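Local coordinates for protein alcohol dehydrogenase (Escherichia coli, PDB 5VM2) that is of unknown specificity but probably oxidises alcohol groups with NAD or NADP as acceptor, as other zinc-containing alcohol dehydrogenases do, at residues H44-G49 with E330-K335; A161-V166 with T286-F291; Q253-V258 with G262-V267; Q325-E330 with G341-S346. One frame throughout, in Å; residues are numbered along the deposited sequence.

Interaction 1. Residues H44-G49 with E330-K335; sequences HGFESG and ESVNNK
V332, near the end of helix 324-333, spreads its two methyl groups against E47 and F46 on helix 41-48, and these three side chains make the contact between 44-49 and 330-335. V332 CG1, placed anti to the backbone N (chi1 -178°), lies 3.4 Å from the carboxylate oxygen OE1 of E47. CG2 faces the stem of the same side chain, with E47 CG 3.9 Å from V332 CG2, and it also meets the phenyl ring of F46. That last approach is made at the ring edge, close to the ring plane, with F46 CE2 4.1 Å from V332 CG2.

E47 and V332 advance from opposite directions, and the outer part of the exposed glutamate, from CG through CD to OE1, lies against both methyls. No hydrogen bond joins the segments; this is an example of a charged side chain packing on an apolar one by van der Waals contact, carboxylate included. V43 of the same helix 41-48 also touches V332, and the ring of F46 meets that of F328 with the planes some 25° apart. Helix 41-48 closes with G49, where phi turns positive and G49 N bonds to G45 O at 2.7 Å. Such helix-on-helix contact joins helix 41-48, within the GroES-like part of the chain, to helix 324-333 of a beta-alpha-beta unit, consistent with the chain's C-terminal return to the catalytic domain in medium-chain dehydrogenases.

Interaction 2. Residues A161-V166 with T286-F291; sequences AMLADV and TIQTVF
L163 overlaps V290 by a single methyl, L163 CD1 resting 4.1 Å from V290 CG1 as the two side chains run alongside each other with their ends pointing opposite ways. The contact sets the end of the long helix 145-163 against strand 286-290, the outermost strand at one end of the Rossmann-type parallel sheet. The leucine's chi1 of -96° is well off a staggered value, and with this torsion CD1 reaches both the valine and the amide of Q288, whose NE2 is 4.2 Å from L163 CD1. That second approach is plain van der Waals contact. A water also lies between Q288 OE1 and L163 O, but it stands too close to the latter for the bridge to be more than doubtful.

The valine is buried, also touching H159 and A160 of the same helix, while L163 and Q288 lie nearer the surface. A164 and V166, on either side of D165 in the chain, touch strand 238-243, illustrating how a helix end can be fitted to a sheet. The helix terminates in a Schellman motif: D165 takes up positive phi, V166 N reaches back to A161 O at 3.2 Å, and D165 N bonds to M162 O at 3.1 Å.

Interaction 3. Residues Q253-V258 with G262-V267; sequences QAPYLV and GKIMIV
The backbone of 253-258 leaves helix 248-253 in a tight turn and comes down on strand 262-267, with the CA atoms of V258 and G262 6.0 Å apart and those of A254 and I264 6.8 Å apart. This is the closing part of a beta-alpha-beta crossover in the Rossmann fold, whose helix 248-253 links the neighbouring parallel strands 238-243 and 262-267.

I264 is the middle of the contact. With CG1 anti to its carbonyl carbon (chi1 -63°), both of its branches turn up under the turn. I264 CG2 meets the methyl of A254, at 3.8 Å from A254 CB, and I264 CD1 slips beneath the backbone between A254 and P255, 3.9 Å from P255 N. V258 comes from the far end of the turn and meets the isoleucine at about a right angle, V258 CG1 lying 4.0 Å from I264 CD1. The position of V258 CG1 between its own N and carbonyl carbon (chi1 65°) is a congested one; the same torsion directs CG2 the other way, onto the strand's backbone. The turn is held by its own chain, notably by L257 N bonding to A254 O at 2.9 Å. A254 and V258 also touch V241 of the adjacent strand, so the apolar layer covers two strands. No hydrogen bond runs between the segments. Opposite in direction to I264, K263 sends its amine to A164 O, while its main chain serves the contact: V258 CG2 sits 3.6 Å from K263 N.

Interaction 4. Residues Q325-E330 with G341-S346; sequences QQAFEE and GVIKIS
Q325 NE2 is gripped by two acceptors, the carboxylate oxygen E329 OE2 at 2.8 Å and the main-chain oxygen of G12. Within the helix the bond is nearly straight, with an N-H...O angle of 169°; it runs in the plane of the glutamine amide and meets E329 OE2 on its anti side, tilted 28° from the carboxylate plane. Since M14 N also bonds to Q325 OE1, the amide is held at both ends and its rotation is fixed. One residue on, the pattern repeats with Q326 NE2 and E330 OE2 at 2.6 Å, although this hydrogen comes in from above the carboxylate plane. Y319 takes hold of the other oxygen, E330 OE1.

While these glutamines and glutamates bond within the helix and to neighbouring chain, A327 and F328 meet I343. A327 CB sits 4.1 Å from I343 CD1, and I343 CD1 is 4.3 Å from F328 CE2. I343 holds CG1 anti to its carbonyl carbon (chi1 -64°), which extends the chain to the helix. Here a general pattern is plain: helix 324-333 covers the parallel strands 315-320 and 340-344, touching them through A327 on Y319 and I343, in the manner of a beta-alpha-beta unit.

The four contacts fall into two pairs at the two ends of the molecule. Interactions 1 and 4, with centres 11 Å apart, touch and share helix 324-333 and residue E330. Interactions 2 and 3, 10 Å apart, meet through neighbouring strands 286-290 and 262-267 of the parallel Rossmann sheet, joined by backbone bonds. Between the pairs the centres are 28 to 34 Å apart and nothing touches. Along the chain, interaction 3 is nested in the loop closed by 2, and both in that of interaction 1, whose segments alternate with those of 4. Consistent with the medium-chain dehydrogenase layout, the Rossmann-type domain lies between two parts of the other domain, whose sheet strand 340-344 joins.

Interaction 1. Residues H44-G49 with E330-K335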
loop_
_atom_site.group_PDB
_atom_site.type_symbol
_atom_site.label_atom_id
_atom_site.label_comp_id
_atom_site.label_asym_id
_atom_site.label_seq_id
_atom_site.Cartn_x
_atom_site.Cartn_y
_atom_site.Cartn_z
ATOM N N HIS A 44 9.397 -8.649 -1.198
ATOM C CA HIS A 44 9.200 -10.092 -1.175
ATOM C C HIS A 44 9.344 -10.687 -2.570
ATOM O O HIS A 44 9.887 -11.786 -2.731
ATOM C CB HIS A 44 7.831 -10.427 -0.586
ATOM C CG HIS A 44 7.488 -11.881 -0.654
ATOM N ND1 HIS A 44 8.187 -12.845 0.041
ATOM C CD2 HIS A 44 6.524 -12.539 -1.340
ATOM C CE1 HIS A 44 7.666 -14.032 -0.211
ATOM N NE2 HIS A 44 6.656 -13.872 -1.047
ATOM N N GLY A 45 8.862 -9.976 -3.592
ATOM C CA GLY A 45 9.087 -10.426 -4.956
ATOM C C GLY A 45 10.562 -10.474 -5.308
ATOM O O GLY A 45 11.026 -11.419 -5.950
ATOM N N PHE A 46 11.317 -9.460 -4.883
ATOM C CA PHE A 46 12.756 -9.439 -5.128
ATOM C C PHE A 46 13.453 -10.597 -4.423
ATOM O O PHE A 46 14.397 -11.185 -4.965
ATOM C CB PHE A 46 13.323 -8.091 -4.675
ATOM C CG PHE A 46 14.815 -8.072 -4.498
ATOM C CD1 PHE A 46 15.656 -7.911 -5.588
ATOM C CD2 PHE A 46 15.378 -8.176 -3.233
ATOM C CE1 PHE A 46 17.031 -7.876 -5.422
ATOM C CE2 PHE A 46 16.750 -8.143 -3.060
ATOM C CZ PHE A 46 17.579 -7.993 -4.157
ATOM N N GLU A 47 12.991 -10.950 -3.222
ATOM C CA GLU A 47 13.648 -11.994 -2.442
ATOM C C GLU A 47 13.273 -13.396 -2.901
ATOM O O GLU A 47 14.110 -14.304 -2.846
ATOM C CB GLU A 47 13.303 -11.842 -0.959
ATOM C CG GLU A 47 13.897 -10.622 -0.284
ATOM C CD GLU A 47 13.782 -10.689 1.225
ATOM O OE1 GLU A 47 14.746 -11.148 1.878
ATOM O OE2 GLU A 47 12.723 -10.292 1.757
ATOM N N SER A 48 12.032 -13.601 -3.344
ATOM C CA SER A 48 11.519 -14.941 -3.588
ATOM C C SER A 48 11.021 -15.178 -5.006
ATOM O O SER A 48 10.772 -16.334 -5.364
ATOM C CB SER A 48 10.370 -15.255 -2.615
ATOM O OG SER A 48 10.769 -15.071 -1.270
ATOM N N GLY A 49 10.861 -14.137 -5.815
ATOM C CA GLY A 49 10.119 -14.259 -7.045
ATOM C C GLY A 49 8.637 -14.355 -6.744
ATOM O O GLY A 49 8.232 -14.566 -5.596
ATOM N N GLU A 330 19.101 -2.730 0.132
ATOM C CA GLU A 330 18.914 -1.946 1.350
ATOM C C GLU A 330 17.511 -2.109 1.913
ATOM O O GLU A 330 17.329 -2.092 3.135
ATOM C CB GLU A 330 19.211 -0.473 1.079
ATOM C CG GLU A 330 20.679 -0.193 0.823
ATOM C CD GLU A 330 21.000 1.284 0.813
ATOM O OE1 GLU A 330 20.061 2.102 0.925
ATOM O OE2 GLU A 330 22.194 1.630 0.696
ATOM N N SER A 331 16.510 -2.271 1.046
ATOM C CA SER A 331 15.154 -2.527 1.516
ATOM C C SER A 331 15.049 -3.855 2.251
ATOM O O SER A 331 14.089 -4.063 3.003
ATOM C CB SER A 331 14.179 -2.488 0.342
ATOM O OG SER A 331 14.177 -1.203 -0.260
ATOM N N VAL A 332 16.011 -4.751 2.053
ATOM C CA VAL A 332 16.089 -5.976 2.843
ATOM C C VAL A 332 17.036 -5.811 4.023
ATOM O O VAL A 332 16.697 -6.154 5.159
ATOM C CB VAL A 332 16.522 -7.154 1.943
ATOM C CG1 VAL A 332 16.561 -8.446 2.745
ATOM C CG2 VAL A 332 15.595 -7.282 0.744
ATOM N N ASN A 333 18.227 -5.260 3.781
ATOM C CA ASN A 333 19.253 -5.200 4.819
ATOM C C ASN A 333 18.909 -4.165 5.882
ATOM O O ASN A 333 18.953 -4.455 7.083
ATOM C CB ASN A 333 20.612 -4.889 4.191
ATOM C CG ASN A 333 20.913 -5.764 2.990
ATOM O OD1 ASN A 333 20.429 -6.890 2.889
ATOM N ND2 ASN A 333 21.713 -5.244 2.065
ATOM N N ASN A 334 18.579 -2.945 5.461
ATOM C CA ASN A 334 18.290 -1.878 6.409
ATOM C C ASN A 334 16.793 -1.618 6.492
ATOM O O ASN A 334 16.349 -0.468 6.423
ATOM C CB ASN A 334 19.034 -0.596 6.028
ATOM C CG ASN A 334 19.162 0.371 7.193
ATOM O OD1 ASN A 334 18.963 -0.001 8.348
ATOM N ND2 ASN A 334 19.494 1.621 6.890
ATOM N N LYS A 335 16.007 -2.688 6.634
ATOM C CA LYS A 335 14.587 -2.542 6.927
ATOM C C LYS A 335 14.350 -1.769 8.219
ATOM O O LYS A 335 13.272 -1.191 8.399
ATOM C CB LYS A 335 13.940 -3.927 7.013
ATOM C CG LYS A 335 12.567 -4.041 6.377
ATOM C CD LYS A 335 12.091 -5.487 6.381
ATOM C CE LYS A 335 10.579 -5.578 6.260
ATOM N NZ LYS A 335 9.893 -4.900 7.394
#

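Interaction 2. Residues A161-V166 with T286-F291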
loop_
_atom_site.group_PDB
_atom_site.type_symbol
_atom_site.label_atom_id
_atom_site.label_comp_id
_atom_site.label_asym_id
_atom_site.label_seq_id
_atom_site.Cartn_x
_atom_site.Cartn_y
_atom_site.Cartn_z
ATOM N N ALA A 161 -9.630 1.767 6.938
ATOM C CA ALA A 161 -10.401 2.620 7.839
ATOM C C ALA A 161 -11.856 2.721 7.399
ATOM O O ALA A 161 -12.768 2.726 8.238
ATOM C CB ALA A 161 -9.772 4.014 7.919
ATOM N N MET A 162 -12.093 2.811 6.089
ATOM C CA MET A 162 -13.461 2.907 5.587
ATOM C C MET A 162 -14.214 1.603 5.817
ATOM O O MET A 162 -15.368 1.612 6.259
ATOM C CB MET A 162 -13.455 3.265 4.101
ATOM C CG MET A 162 -12.938 4.656 3.795
ATOM S SD MET A 162 -14.277 5.843 3.806
ATOM C CE MET A 162 -13.562 7.156 2.824
ATOM N N LEU A 163 -13.567 0.472 5.515
ATOM C CA LEU A 163 -14.169 -0.831 5.784
ATOM C C LEU A 163 -14.509 -0.982 7.258
ATOM O O LEU A 163 -15.544 -1.556 7.610
ATOM C CB LEU A 163 -13.221 -1.950 5.353
ATOM C CG LEU A 163 -13.405 -2.573 3.971
ATOM C CD1 LEU A 163 -12.694 -3.910 3.911
ATOM C CD2 LEU A 163 -14.880 -2.731 3.653
ATOM N N ALA A 164 -13.651 -0.462 8.132
ATOM C CA ALA A 164 -13.845 -0.589 9.568
ATOM C C ALA A 164 -14.893 0.371 10.114
ATOM O O ALA A 164 -15.253 0.251 11.289
ATOM C CB ALA A 164 -12.517 -0.367 10.298
ATOM N N ASP A 165 -15.391 1.297 9.294
ATOM C CA ASP A 165 -16.347 2.319 9.732
ATOM C C ASP A 165 -15.773 3.153 10.880
ATOM O O ASP A 165 -16.420 3.377 11.904
ATOM C CB ASP A 165 -17.686 1.685 10.123
ATOM C CG ASP A 165 -18.807 2.698 10.219
ATOM O OD1 ASP A 165 -18.718 3.747 9.549
ATOM O OD2 ASP A 165 -19.780 2.441 10.962
ATOM N N VAL A 166 -14.528 3.606 10.703
ATOM C CA VAL A 166 -13.920 4.504 11.675
ATOM C C VAL A 166 -14.757 5.770 11.783
ATOM O O VAL A 166 -15.210 6.333 10.776
ATOM C CB VAL A 166 -12.468 4.820 11.279
ATOM C CG1 VAL A 166 -11.899 5.936 12.164
ATOM C CG2 VAL A 166 -11.613 3.568 11.379
ATOM N N THR A 286 -15.789 -9.186 15.358
ATOM C CA THR A 286 -15.635 -9.458 13.937
ATOM C C THR A 286 -14.167 -9.323 13.550
ATOM O O THR A 286 -13.519 -8.329 13.894
ATOM C CB THR A 286 -16.490 -8.497 13.108
ATOM O OG1 THR A 286 -17.880 -8.808 13.283
ATOM C CG2 THR A 286 -16.138 -8.604 11.654
ATOM N N ILE A 287 -13.645 -10.329 12.854
ATOM C CA ILE A 287 -12.319 -10.275 12.249
ATOM C C ILE A 287 -12.516 -10.209 10.743
ATOM O O ILE A 287 -13.133 -11.105 10.155
ATOM C CB ILE A 287 -11.465 -11.493 12.626
ATOM C CG1 ILE A 287 -11.317 -11.613 14.141
ATOM C CG2 ILE A 287 -10.094 -11.415 11.954
ATOM C CD1 ILE A 287 -10.650 -12.908 14.577
ATOM N N GLN A 288 -12.001 -9.159 10.113
ATOM C CA GLN A 288 -12.126 -9.028 8.667
ATOM C C GLN A 288 -10.765 -8.763 8.052
ATOM O O GLN A 288 -10.032 -7.885 8.517
ATOM C CB GLN A 288 -13.100 -7.911 8.274
ATOM C CG GLN A 288 -13.396 -7.921 6.761
ATOM C CD GLN A 288 -14.489 -6.956 6.360
ATOM O OE1 GLN A 288 -14.831 -6.043 7.111
ATOM N NE2 GLN A 288 -15.048 -7.154 5.169
ATOM N N THR A 289 -10.430 -9.524 7.013
ATOM C CA THR A 289 -9.245 -9.232 6.226
ATOM C C THR A 289 -9.541 -8.077 5.280
ATOM O O THR A 289 -10.686 -7.851 4.878
ATOM C CB THR A 289 -8.779 -10.461 5.436
ATOM O OG1 THR A 289 -9.857 -10.984 4.645
ATOM C CG2 THR A 289 -8.274 -11.544 6.379
ATOM N N VAL A 290 -8.501 -7.318 4.958
ATOM C CA VAL A 290 -8.620 -6.136 4.115
ATOM C C VAL A 290 -7.657 -6.304 2.951
ATOM O O VAL A 290 -6.466 -6.557 3.163
ATOM C CB VAL A 290 -8.315 -4.841 4.893
ATOM C CG1 VAL A 290 -8.603 -3.625 4.033
ATOM C CG2 VAL A 290 -9.135 -4.786 6.165
ATOM N N PHE A 291 -8.166 -6.160 1.732
ATOM C CA PHE A 291 -7.414 -6.498 0.527
ATOM C C PHE A 291 -7.347 -5.298 -0.410
ATOM O O PHE A 291 -8.340 -4.958 -1.063
ATOM C CB PHE A 291 -8.045 -7.697 -0.170
ATOM C CG PHE A 291 -7.188 -8.286 -1.246
ATOM C CD1 PHE A 291 -7.489 -8.077 -2.586
ATOM C CD2 PHE A 291 -6.079 -9.054 -0.919
ATOM C CE1 PHE A 291 -6.699 -8.623 -3.583
ATOM C CE2 PHE A 291 -5.284 -9.608 -1.912
ATOM C CZ PHE A 291 -5.592 -9.391 -3.244
HETATM O O HOH W 1 -16.468 -3.731 7.022
#

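Interaction 3. Residues Q253-V258 with G262-V267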
loop_
_atom_site.group_PDB
_atom_site.type_symbol
_atom_site.label_atom_id
_atom_site.label_comp_id
_atom_site.label_asym_id
_atom_site.label_seq_id
_atom_site.Cartn_x
_atom_site.Cartn_y
_atom_site.Cartn_z
ATOM N N GLN A 253 -2.188 -11.235 19.116
ATOM C CA GLN A 253 -2.411 -10.266 20.184
ATOM C C GLN A 253 -3.779 -9.604 20.088
ATOM O O GLN A 253 -4.393 -9.311 21.120
ATOM C CB GLN A 253 -1.335 -9.178 20.148
ATOM C CG GLN A 253 -0.121 -9.419 21.031
ATOM C CD GLN A 253 0.875 -8.270 20.957
ATOM O OE1 GLN A 253 0.695 -7.328 20.185
ATOM N NE2 GLN A 253 1.934 -8.350 21.754
ATOM N N ALA A 254 -4.259 -9.359 18.867
ATOM C CA ALA A 254 -5.464 -8.552 18.685
ATOM C C ALA A 254 -6.681 -9.052 19.458
ATOM O O ALA A 254 -7.446 -8.202 19.948
ATOM C CB ALA A 254 -5.788 -8.441 17.191
ATOM N N PRO A 255 -6.935 -10.364 19.598
ATOM C CA PRO A 255 -8.073 -10.789 20.432
ATOM C C PRO A 255 -8.069 -10.195 21.831
ATOM O O PRO A 255 -9.135 -9.899 22.379
ATOM C CB PRO A 255 -7.915 -12.317 20.476
ATOM C CG PRO A 255 -7.235 -12.652 19.216
ATOM C CD PRO A 255 -6.317 -11.513 18.903
ATOM N N TYR A 256 -6.891 -10.019 22.427
ATOM C CA TYR A 256 -6.784 -9.496 23.781
ATOM C C TYR A 256 -6.934 -7.981 23.854
ATOM O O TYR A 256 -6.962 -7.432 24.962
ATOM C CB TYR A 256 -5.441 -9.927 24.375
ATOM C CG TYR A 256 -5.295 -11.435 24.415
ATOM C CD1 TYR A 256 -4.691 -12.125 23.373
ATOM C CD2 TYR A 256 -5.787 -12.166 25.486
ATOM C CE1 TYR A 256 -4.570 -13.504 23.403
ATOM C CE2 TYR A 256 -5.669 -13.548 25.529
ATOM C CZ TYR A 256 -5.061 -14.209 24.486
ATOM O OH TYR A 256 -4.943 -15.578 24.527
ATOM N N LEU A 257 -7.050 -7.299 22.713
ATOM C CA LEU A 257 -7.040 -5.842 22.669
ATOM C C LEU A 257 -8.369 -5.220 22.265
ATOM O O LEU A 257 -8.542 -4.009 22.452
ATOM C CB LEU A 257 -5.959 -5.352 21.692
ATOM C CG LEU A 257 -4.530 -5.829 21.964
ATOM C CD1 LEU A 257 -3.589 -5.300 20.898
ATOM C CD2 LEU A 257 -4.079 -5.385 23.340
ATOM N N VAL A 258 -9.297 -6.005 21.721
ATOM C CA VAL A 258 -10.542 -5.500 21.146
ATOM C C VAL A 258 -11.657 -5.634 22.172
ATOM O O VAL A 258 -11.671 -6.558 22.999
ATOM C CB VAL A 258 -10.883 -6.256 19.839
ATOM C CG1 VAL A 258 -11.168 -7.717 20.128
ATOM C CG2 VAL A 258 -12.064 -5.612 19.104
ATOM N N GLY A 262 -16.570 -5.457 19.011
ATOM C CA GLY A 262 -15.659 -4.657 18.220
ATOM C C GLY A 262 -15.183 -5.359 16.961
ATOM O O GLY A 262 -15.686 -6.411 16.561
ATOM N N LYS A 263 -14.177 -4.755 16.326
ATOM C CA LYS A 263 -13.660 -5.251 15.057
ATOM C C LYS A 263 -12.149 -5.403 15.103
ATOM O O LYS A 263 -11.443 -4.527 15.609
ATOM C CB LYS A 263 -14.006 -4.314 13.904
ATOM C CG LYS A 263 -15.471 -4.243 13.544
ATOM C CD LYS A 263 -15.712 -3.038 12.651
ATOM C CE LYS A 263 -17.168 -2.931 12.229
ATOM N NZ LYS A 263 -17.427 -1.626 11.568
ATOM N N ILE A 264 -11.663 -6.511 14.544
ATOM C CA ILE A 264 -10.253 -6.697 14.216
ATOM C C ILE A 264 -10.125 -6.655 12.697
ATOM O O ILE A 264 -10.810 -7.404 11.992
ATOM C CB ILE A 264 -9.707 -8.024 14.771
ATOM C CG1 ILE A 264 -9.771 -8.030 16.305
ATOM C CG2 ILE A 264 -8.282 -8.250 14.279
ATOM C CD1 ILE A 264 -9.578 -9.394 16.921
ATOM N N MET A 265 -9.269 -5.772 12.192
ATOM C CA MET A 265 -9.008 -5.663 10.763
ATOM C C MET A 265 -7.595 -6.149 10.489
ATOM O O MET A 265 -6.642 -5.652 11.094
ATOM C CB MET A 265 -9.151 -4.221 10.272
ATOM C CG MET A 265 -10.346 -3.461 10.814
ATOM S SD MET A 265 -11.918 -4.141 10.292
ATOM C CE MET A 265 -11.820 -4.019 8.503
ATOM N N ILE A 266 -7.466 -7.102 9.580
ATOM C CA ILE A 266 -6.173 -7.627 9.168
ATOM C C ILE A 266 -5.839 -6.977 7.833
ATOM O O ILE A 266 -6.382 -7.348 6.786
ATOM C CB ILE A 266 -6.188 -9.151 9.078
ATOM C CG1 ILE A 266 -6.490 -9.737 10.455
ATOM C CG2 ILE A 266 -4.874 -9.663 8.535
ATOM C CD1 ILE A 266 -6.789 -11.193 10.418
ATOM N N VAL A 267 -4.942 -5.997 7.873
ATOM C CA VAL A 267 -4.621 -5.191 6.699
ATOM C C VAL A 267 -3.496 -5.917 5.967
ATOM O O VAL A 267 -2.311 -5.668 6.188
ATOM C CB VAL A 267 -4.257 -3.762 7.077
ATOM C CG1 VAL A 267 -3.763 -3.005 5.861
ATOM C CG2 VAL A 267 -5.472 -3.075 7.683
#

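Interaction 4. Residues Q325-E330 with G341-S346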
loop_
_atom_site.group_PDB
_atom_site.type_symbol
_atom_site.label_atom_id
_atom_site.label_comp_id
_atom_site.label_asym_id
_atom_site.label_seq_id
_atom_site.Cartn_x
_atom_site.Cartn_y
_atom_site.Cartn_z
ATOM N N GLN A 325 19.342 -2.047 -7.884
ATOM C CA GLN A 325 19.829 -3.200 -7.131
ATOM C C GLN A 325 20.055 -2.847 -5.667
ATOM O O GLN A 325 19.570 -3.543 -4.767
ATOM C CB GLN A 325 21.119 -3.725 -7.763
ATOM C CG GLN A 325 21.701 -4.982 -7.111
ATOM C CD GLN A 325 20.712 -6.131 -7.007
ATOM O OE1 GLN A 325 19.811 -6.264 -7.834
ATOM N NE2 GLN A 325 20.869 -6.960 -5.986
ATOM N N GLN A 326 20.808 -1.773 -5.413
ATOM C CA GLN A 326 21.019 -1.316 -4.044
ATOM C C GLN A 326 19.697 -0.985 -3.368
ATOM O O GLN A 326 19.495 -1.311 -2.191
ATOM C CB GLN A 326 21.947 -0.101 -4.040
ATOM C CG GLN A 326 21.747 0.829 -2.855
ATOM C CD GLN A 326 22.806 1.906 -2.780
ATOM O OE1 GLN A 326 23.438 2.245 -3.783
ATOM N NE2 GLN A 326 23.012 2.450 -1.586
ATOM N N ALA A 327 18.778 -0.351 -4.104
ATOM C CA ALA A 327 17.461 -0.030 -3.562
ATOM C C ALA A 327 16.790 -1.255 -2.957
ATOM O O ALA A 327 16.190 -1.176 -1.879
ATOM C CB ALA A 327 16.576 0.575 -4.654
ATOM N N PHE A 328 16.891 -2.404 -3.628
ATOM C CA PHE A 328 16.238 -3.600 -3.113
ATOM C C PHE A 328 17.079 -4.301 -2.058
ATOM O O PHE A 328 16.522 -4.873 -1.113
ATOM C CB PHE A 328 15.900 -4.551 -4.261
ATOM C CG PHE A 328 14.595 -4.231 -4.927
ATOM C CD1 PHE A 328 13.393 -4.582 -4.329
ATOM C CD2 PHE A 328 14.563 -3.549 -6.133
ATOM C CE1 PHE A 328 12.185 -4.277 -4.930
ATOM C CE2 PHE A 328 13.357 -3.241 -6.740
ATOM C CZ PHE A 328 12.166 -3.606 -6.137
ATOM N N GLU A 329 18.406 -4.267 -2.190
ATOM C CA GLU A 329 19.260 -4.808 -1.139
ATOM C C GLU A 329 19.045 -4.064 0.173
ATOM O O GLU A 329 18.813 -4.680 1.220
ATOM C CB GLU A 329 20.726 -4.742 -1.567
ATOM C CG GLU A 329 21.078 -5.694 -2.697
ATOM C CD GLU A 329 22.499 -5.510 -3.204
ATOM O OE1 GLU A 329 23.228 -4.655 -2.659
ATOM O OE2 GLU A 329 22.888 -6.224 -4.151
ATOM N N GLU A 330 19.101 -2.730 0.132
ATOM C CA GLU A 330 18.914 -1.946 1.350
ATOM C C GLU A 330 17.511 -2.109 1.913
ATOM O O GLU A 330 17.329 -2.092 3.135
ATOM C CB GLU A 330 19.211 -0.473 1.079
ATOM C CG GLU A 330 20.679 -0.193 0.823
ATOM C CD GLU A 330 21.000 1.284 0.813
ATOM O OE1 GLU A 330 20.061 2.102 0.925
ATOM O OE2 GLU A 330 22.194 1.630 0.696
ATOM N N GLY A 341 10.705 3.827 1.047
ATOM C CA GLY A 341 11.659 4.131 0.003
ATOM C C GLY A 341 10.949 4.238 -1.333
ATOM O O GLY A 341 9.945 3.571 -1.574
ATOM N N VAL A 342 11.468 5.111 -2.196
ATOM C CA VAL A 342 10.964 5.251 -3.554
ATOM C C VAL A 342 12.149 5.249 -4.506
ATOM O O VAL A 342 13.292 5.500 -4.117
ATOM C CB VAL A 342 10.117 6.529 -3.756
ATOM C CG1 VAL A 342 8.991 6.599 -2.729
ATOM C CG2 VAL A 342 10.989 7.766 -3.687
ATOM N N ILE A 343 11.859 4.951 -5.767
ATOM C CA ILE A 343 12.859 4.931 -6.824
ATOM C C ILE A 343 12.498 6.020 -7.822
ATOM O O ILE A 343 11.374 6.051 -8.339
ATOM C CB ILE A 343 12.948 3.556 -7.504
ATOM C CG1 ILE A 343 13.434 2.507 -6.501
ATOM C CG2 ILE A 343 13.882 3.619 -8.697
ATOM C CD1 ILE A 343 13.182 1.087 -6.922
ATOM N N LYS A 344 13.442 6.924 -8.072
ATOM C CA LYS A 344 13.259 8.029 -9.000
ATOM C C LYS A 344 13.676 7.581 -10.395
ATOM O O LYS A 344 14.813 7.141 -10.598
ATOM C CB LYS A 344 14.075 9.243 -8.557
ATOM C CG LYS A 344 13.864 10.480 -9.413
ATOM C CD LYS A 344 14.749 11.624 -8.948
ATOM C CE LYS A 344 14.090 12.969 -9.200
ATOM N NZ LYS A 344 13.529 13.076 -10.573
ATOM N N ILE A 345 12.761 7.675 -11.356
ATOM C CA ILE A 345 13.073 7.300 -12.730
ATOM C C ILE A 345 13.163 8.550 -13.594
ATOM O O ILE A 345 12.162 9.016 -14.149
ATOM C CB ILE A 345 12.041 6.310 -13.297
ATOM C CG1 ILE A 345 11.953 5.071 -12.410
ATOM C CG2 ILE A 345 12.417 5.910 -14.714
ATOM C CD1 ILE A 345 10.810 4.162 -12.767
ATOM N N SER A 346 14.360 9.110 -13.687
ATOM C CA SER A 346 14.694 10.104 -14.690
ATOM C C SER A 346 15.519 9.437 -15.783
ATOM O O SER A 346 15.985 8.306 -15.638
ATOM C CB SER A 346 15.464 11.271 -14.064
ATOM O OG SER A 346 16.587 10.801 -13.337
#